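Long-range contacts in amidohydrolase (Xanthomonas campestris pv. campestris, PDB 4DZH), which probably acts as a zinc-dependent deaminase of adenosine-type substrates, perhaps 5'-methylthioadenosine, in the amidohydrolase superfamily: residues V23-E27 with G371-V375; V162-F166 with T205-N210. All coordinates share one frame; numbering follows the deposited sequence.

Contact 1 of 2, residues V23-E27 with G371-V375; sequences VVPIE and GSIEV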
loop_
_atom_site.group_PDB
_atom_site.type_symbol
_atom_site.label_atom_id
_atom_site.label_comp_id
_atom_site.label_asym_id
_atom_site.label_seq_id
_atom_site.Cartn_x
_atom_site.Cartn_y
_atom_site.Cartn_z
ATOM N N VAL A 23 -6.382 -13.855 -18.762
ATOM C CA VAL A 23 -5.230 -14.652 -18.341
ATOM C C VAL A 23 -3.949 -13.858 -18.574
ATOM O O VAL A 23 -3.725 -13.344 -19.667
ATOM C CB VAL A 23 -5.131 -16.017 -19.094
ATOM C CG1 VAL A 23 -3.835 -16.743 -18.751
ATOM C CG2 VAL A 23 -6.372 -16.876 -18.777
ATOM N N VAL A 24 -3.119 -13.733 -17.534
ATOM C CA VAL A 24 -1.879 -12.993 -17.631
ATOM C C VAL A 24 -0.709 -13.964 -17.518
ATOM O O VAL A 24 -0.333 -14.369 -16.417
ATOM C CB VAL A 24 -1.781 -11.932 -16.504
ATOM C CG1 VAL A 24 -0.475 -11.181 -16.622
ATOM C CG2 VAL A 24 -3.035 -11.010 -16.524
ATOM N N PRO A 25 -0.139 -14.386 -18.663
ATOM C CA PRO A 25 0.813 -15.502 -18.628
ATOM C C PRO A 25 2.223 -15.169 -18.123
ATOM O O PRO A 25 2.931 -16.116 -17.771
ATOM C CB PRO A 25 0.859 -15.963 -20.090
ATOM C CG PRO A 25 0.608 -14.684 -20.889
ATOM C CD PRO A 25 -0.388 -13.879 -20.030
ATOM N N ILE A 26 2.587 -13.886 -18.116
ATOM C CA ILE A 26 3.900 -13.347 -17.738
ATOM C C ILE A 26 4.906 -13.605 -18.877
ATOM O O ILE A 26 5.643 -12.695 -19.283
ATOM C CB ILE A 26 4.418 -13.911 -16.395
ATOM C CG1 ILE A 26 3.419 -13.609 -15.270
ATOM C CG2 ILE A 26 5.788 -13.318 -16.046
ATOM C CD1 ILE A 26 3.158 -12.133 -15.021
ATOM N N GLU A 27 4.872 -14.826 -19.408
ATOM C CA GLU A 27 5.594 -15.174 -20.624
ATOM C C GLU A 27 4.530 -15.582 -21.629
ATOM O O GLU A 27 3.814 -16.560 -21.393
ATOM C CB GLU A 27 6.573 -16.328 -20.344
ATOM C CG GLU A 27 7.895 -15.868 -19.708
ATOM C CD GLU A 27 8.618 -14.858 -20.599
ATOM O OE1 GLU A 27 8.352 -14.852 -21.820
ATOM O OE2 GLU A 27 9.454 -14.070 -20.111
ATOM N N GLY A 371 6.082 -19.359 -12.046
ATOM C CA GLY A 371 6.366 -17.965 -12.375
ATOM C C GLY A 371 5.737 -17.471 -13.664
ATOM O O GLY A 371 5.759 -16.262 -13.941
ATOM N N SER A 372 5.243 -18.405 -14.491
ATOM C CA SER A 372 4.531 -18.026 -15.700
ATOM C C SER A 372 3.514 -19.101 -16.023
ATOM O O SER A 372 3.596 -20.208 -15.479
ATOM C CB SER A 372 5.514 -17.846 -16.860
ATOM O OG SER A 372 6.312 -19.019 -16.999
ATOM N N ILE A 373 2.509 -18.752 -16.826
ATOM C CA ILE A 373 1.471 -19.707 -17.204
ATOM C C ILE A 373 1.858 -20.265 -18.561
ATOM O O ILE A 373 1.495 -19.716 -19.619
ATOM C CB ILE A 373 0.050 -19.074 -17.235
ATOM C CG1 ILE A 373 -0.170 -18.285 -15.915
ATOM C CG2 ILE A 373 -1.013 -20.163 -17.450
ATOM C CD1 ILE A 373 -1.608 -17.742 -15.744
ATOM N N GLU A 374 2.651 -21.328 -18.509
ATOM C CA GLU A 374 3.183 -21.981 -19.710
ATOM C C GLU A 374 2.993 -23.477 -19.511
ATOM O O GLU A 374 3.120 -23.979 -18.390
ATOM C CB GLU A 374 4.651 -21.654 -19.879
ATOM C CG GLU A 374 4.951 -20.165 -20.103
ATOM C CD GLU A 374 6.417 -19.921 -20.401
ATOM O OE1 GLU A 374 6.845 -20.196 -21.542
ATOM O OE2 GLU A 374 7.184 -19.499 -19.505
ATOM N N VAL A 375 2.666 -24.179 -20.591
ATOM C CA VAL A 375 2.511 -25.635 -20.544
ATOM C C VAL A 375 3.759 -26.274 -19.931
ATOM O O VAL A 375 4.912 -25.929 -20.273
ATOM C CB VAL A 375 2.214 -26.214 -21.964
ATOM C CG1 VAL A 375 2.327 -27.748 -21.956
ATOM C CG2 VAL A 375 0.865 -25.772 -22.471
HETATM O O HOH W 1 1.866 -18.749 -22.320
#
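Ile373 packs along Val23 to Pro25, beside the turn, and brings the largest share of buried surface. Its CG1 branch stands anti to its own carbonyl carbon (chi1 -49°) and runs on extended, which carries CD1 past Val24 O to within 3.9 Å of Val23 CG1; nearer the backbone, its CB packs on Pro25 CA. The main chain is held at the same place: Ile373 N donates to Pro25 O over 2.8 Å. Pro25 O also accepts from Glu27 N, so this one carbonyl closes a classic gamma turn centred on Ile26 and grips the other loop. A water donates to both Glu27 O and Ile373 O, bridging the two loops.

Glu27 and Glu374 run side by side, Glu27 CB 3.3 Å from Glu374 OE2, while the charged ends part, Glu27 OE1 staying 5.3 Å from Glu374 OE2. Ser372 OG donates to the anti lone pair of Glu374 OE2 at 2.7 Å, and Glu27 OE2 forms a salt bridge with Arg354.

Ile26 turns onto Leu353 and Thr357 of helix 349-363, whereas Ile373 reaches Val38 and Ile45 on strands 36-41 and 44-50; both touch Pro73 of strand 69-80.

Contact 2 of 2, residues V162-F166 with T205-N210; sequences VIIDF and TVNDAN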
loop_
_atom_site.group_PDB
_atom_site.type_symbol
_atom_site.label_atom_id
_atom_site.label_comp_id
_atom_site.label_asym_id
_atom_site.label_seq_id
_atom_site.Cartn_x
_atom_site.Cartn_y
_atom_site.Cartn_z
ATOM N N VAL A 162 19.772 -21.245 8.457
ATOM C CA VAL A 162 20.544 -20.117 8.989
ATOM C C VAL A 162 21.979 -20.504 9.370
ATOM O O VAL A 162 22.197 -21.530 10.053
ATOM C CB VAL A 162 19.849 -19.505 10.254
ATOM C CG1 VAL A 162 20.703 -18.399 10.865
ATOM C CG2 VAL A 162 18.457 -18.975 9.940
ATOM N N ILE A 163 22.942 -19.682 8.946
ATOM C CA ILE A 163 24.308 -19.815 9.417
ATOM C C ILE A 163 24.694 -18.473 10.070
ATOM O O ILE A 163 24.553 -17.415 9.444
ATOM C CB ILE A 163 25.285 -20.076 8.251
ATOM C CG1 ILE A 163 24.901 -21.339 7.481
ATOM C CG2 ILE A 163 26.744 -20.091 8.752
ATOM C CD1 ILE A 163 25.002 -22.653 8.335
ATOM N N ILE A 164 25.188 -18.495 11.311
ATOM C CA ILE A 164 25.544 -17.251 11.999
ATOM C C ILE A 164 26.613 -17.604 13.041
ATOM O O ILE A 164 26.699 -18.756 13.493
ATOM C CB ILE A 164 24.253 -16.575 12.594
ATOM C CG1 ILE A 164 24.527 -15.145 13.058
ATOM C CG2 ILE A 164 23.607 -17.403 13.697
ATOM C CD1 ILE A 164 23.268 -14.406 13.439
ATOM N N ASP A 165 27.439 -16.627 13.402
ATOM C CA ASP A 165 28.569 -16.920 14.296
ATOM C C ASP A 165 28.139 -17.065 15.750
ATOM O O ASP A 165 28.971 -17.396 16.585
ATOM C CB ASP A 165 29.578 -15.767 14.314
ATOM C CG ASP A 165 30.348 -15.593 13.020
ATOM O OD1 ASP A 165 30.303 -16.452 12.114
ATOM O OD2 ASP A 165 31.056 -14.561 12.941
ATOM N N PHE A 166 26.891 -16.748 16.074
ATOM C CA PHE A 166 26.454 -16.655 17.474
ATOM C C PHE A 166 25.483 -17.765 17.870
ATOM O O PHE A 166 24.685 -18.237 17.054
ATOM C CB PHE A 166 25.791 -15.298 17.735
ATOM C CG PHE A 166 26.556 -14.138 17.186
ATOM C CD1 PHE A 166 27.844 -13.864 17.643
ATOM C CD2 PHE A 166 25.998 -13.316 16.227
ATOM C CE1 PHE A 166 28.561 -12.786 17.143
ATOM C CE2 PHE A 166 26.702 -12.237 15.721
ATOM C CZ PHE A 166 27.990 -11.978 16.180
ATOM N N THR A 205 27.733 -10.777 10.614
ATOM C CA THR A 205 27.458 -11.802 11.628
ATOM C C THR A 205 27.991 -13.147 11.207
ATOM O O THR A 205 27.770 -14.138 11.900
ATOM C CB THR A 205 25.961 -11.986 11.908
ATOM O OG1 THR A 205 25.265 -12.242 10.673
ATOM C CG2 THR A 205 25.359 -10.765 12.608
ATOM N N VAL A 206 28.675 -13.191 10.069
ATOM C CA VAL A 206 29.167 -14.442 9.534
ATOM C C VAL A 206 30.652 -14.249 9.227
ATOM O O VAL A 206 31.020 -13.417 8.393
ATOM C CB VAL A 206 28.422 -14.878 8.252
ATOM C CG1 VAL A 206 29.046 -16.139 7.652
ATOM C CG2 VAL A 206 26.930 -15.106 8.532
ATOM N N ASN A 207 31.504 -15.028 9.891
ATOM C CA ASN A 207 32.939 -14.840 9.697
ATOM C C ASN A 207 33.466 -15.454 8.382
ATOM O O ASN A 207 32.746 -16.176 7.699
ATOM C CB ASN A 207 33.722 -15.270 10.942
ATOM C CG ASN A 207 33.654 -16.788 11.218
ATOM O OD1 ASN A 207 33.388 -17.598 10.327
ATOM N ND2 ASN A 207 33.925 -17.169 12.469
ATOM N N ASP A 208 34.703 -15.139 8.005
ATOM C CA ASP A 208 35.255 -15.634 6.744
ATOM C C ASP A 208 35.243 -17.173 6.611
ATOM O O ASP A 208 34.990 -17.716 5.529
ATOM C CB ASP A 208 36.702 -15.161 6.606
ATOM C CG ASP A 208 36.794 -13.724 6.147
ATOM O OD1 ASP A 208 35.719 -13.068 6.035
ATOM O OD2 ASP A 208 37.926 -13.238 5.880
ATOM N N ALA A 209 35.570 -17.880 7.701
ATOM C CA ALA A 209 35.594 -19.338 7.703
ATOM C C ALA A 209 34.205 -19.941 7.475
ATOM O O ALA A 209 34.070 -20.901 6.730
ATOM C CB ALA A 209 36.197 -19.838 9.003
ATOM N N ASN A 210 33.190 -19.366 8.118
ATOM C CA ASN A 210 31.814 -19.796 7.899
ATOM C C ASN A 210 31.348 -19.511 6.468
ATOM O O ASN A 210 30.620 -20.316 5.875
ATOM C CB ASN A 210 30.878 -19.162 8.928
ATOM C CG ASN A 210 30.942 -19.882 10.267
ATOM O OD1 ASN A 210 31.344 -21.047 10.326
ATOM N ND2 ASN A 210 30.540 -19.205 11.333
#
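Asp165 puts its carboxylate against the start of helix 208-221, and here the contact is tightest. Its OD1 takes two bonds: Asn207 N donates to the syn lone pair at 2.9 Å, and Asn210 ND2 arrives on the anti side, also at 2.9 Å but 25° out of the carboxylate plane. Asp165 N donates to Thr205 O at 2.9 Å. With chi1 at 67°, the partly exposed Asn207 tucks its amide back over the helix start as N-cap, where Asn207 OD1 accepts from Asn210 N at 2.8 Å. Asp165 thus binds the cap residue and a first-turn side chain, and the helix N terminus probably stabilises its negative charge. In the buried part, too, Ile164 CG1 packs 3.7 Å from Thr205 CB, while Thr205 OG1 bonds to His201.

The solvent side is looser: exposed Phe166 offers just the edge of its ring, CE2 meeting Thr205 CG2 at 3.7 Å.

Segment 162-166 is the end of strand 156-163 and the loop after it; 205-210 comes after the neighbouring parallel strand 194-200 and runs into helix 208-221. Ile163 touches Phe198 and Val214 of these, and Tyr177 and Phe178 of helix 174-188; Asp174 is a second acceptor for Asn210 ND2.

How the contacts relate
From the N terminus, the chain passes 23-27 almost at once, just after short strand 22-23, and contact 1 is completed 344 residues later by 371-375, in the loop between helix 349-363 and strand 381-385. Contact 2 is nested inside that long loop: 162-166 and 205-210 enclose a single barrel step, helix 174-188 followed by strand 194-200. The scales differ accordingly. Contact 1 ties the early part of the chain, beside the small sheet of strands 16-20, 36-41, 44-50 and 63-66, to a late loop, whereas contact 2 joins successive strand-to-helix loops within the barrel. Their centres lie about 39 Å apart, on opposite sides of the chain's centre, and they do not touch.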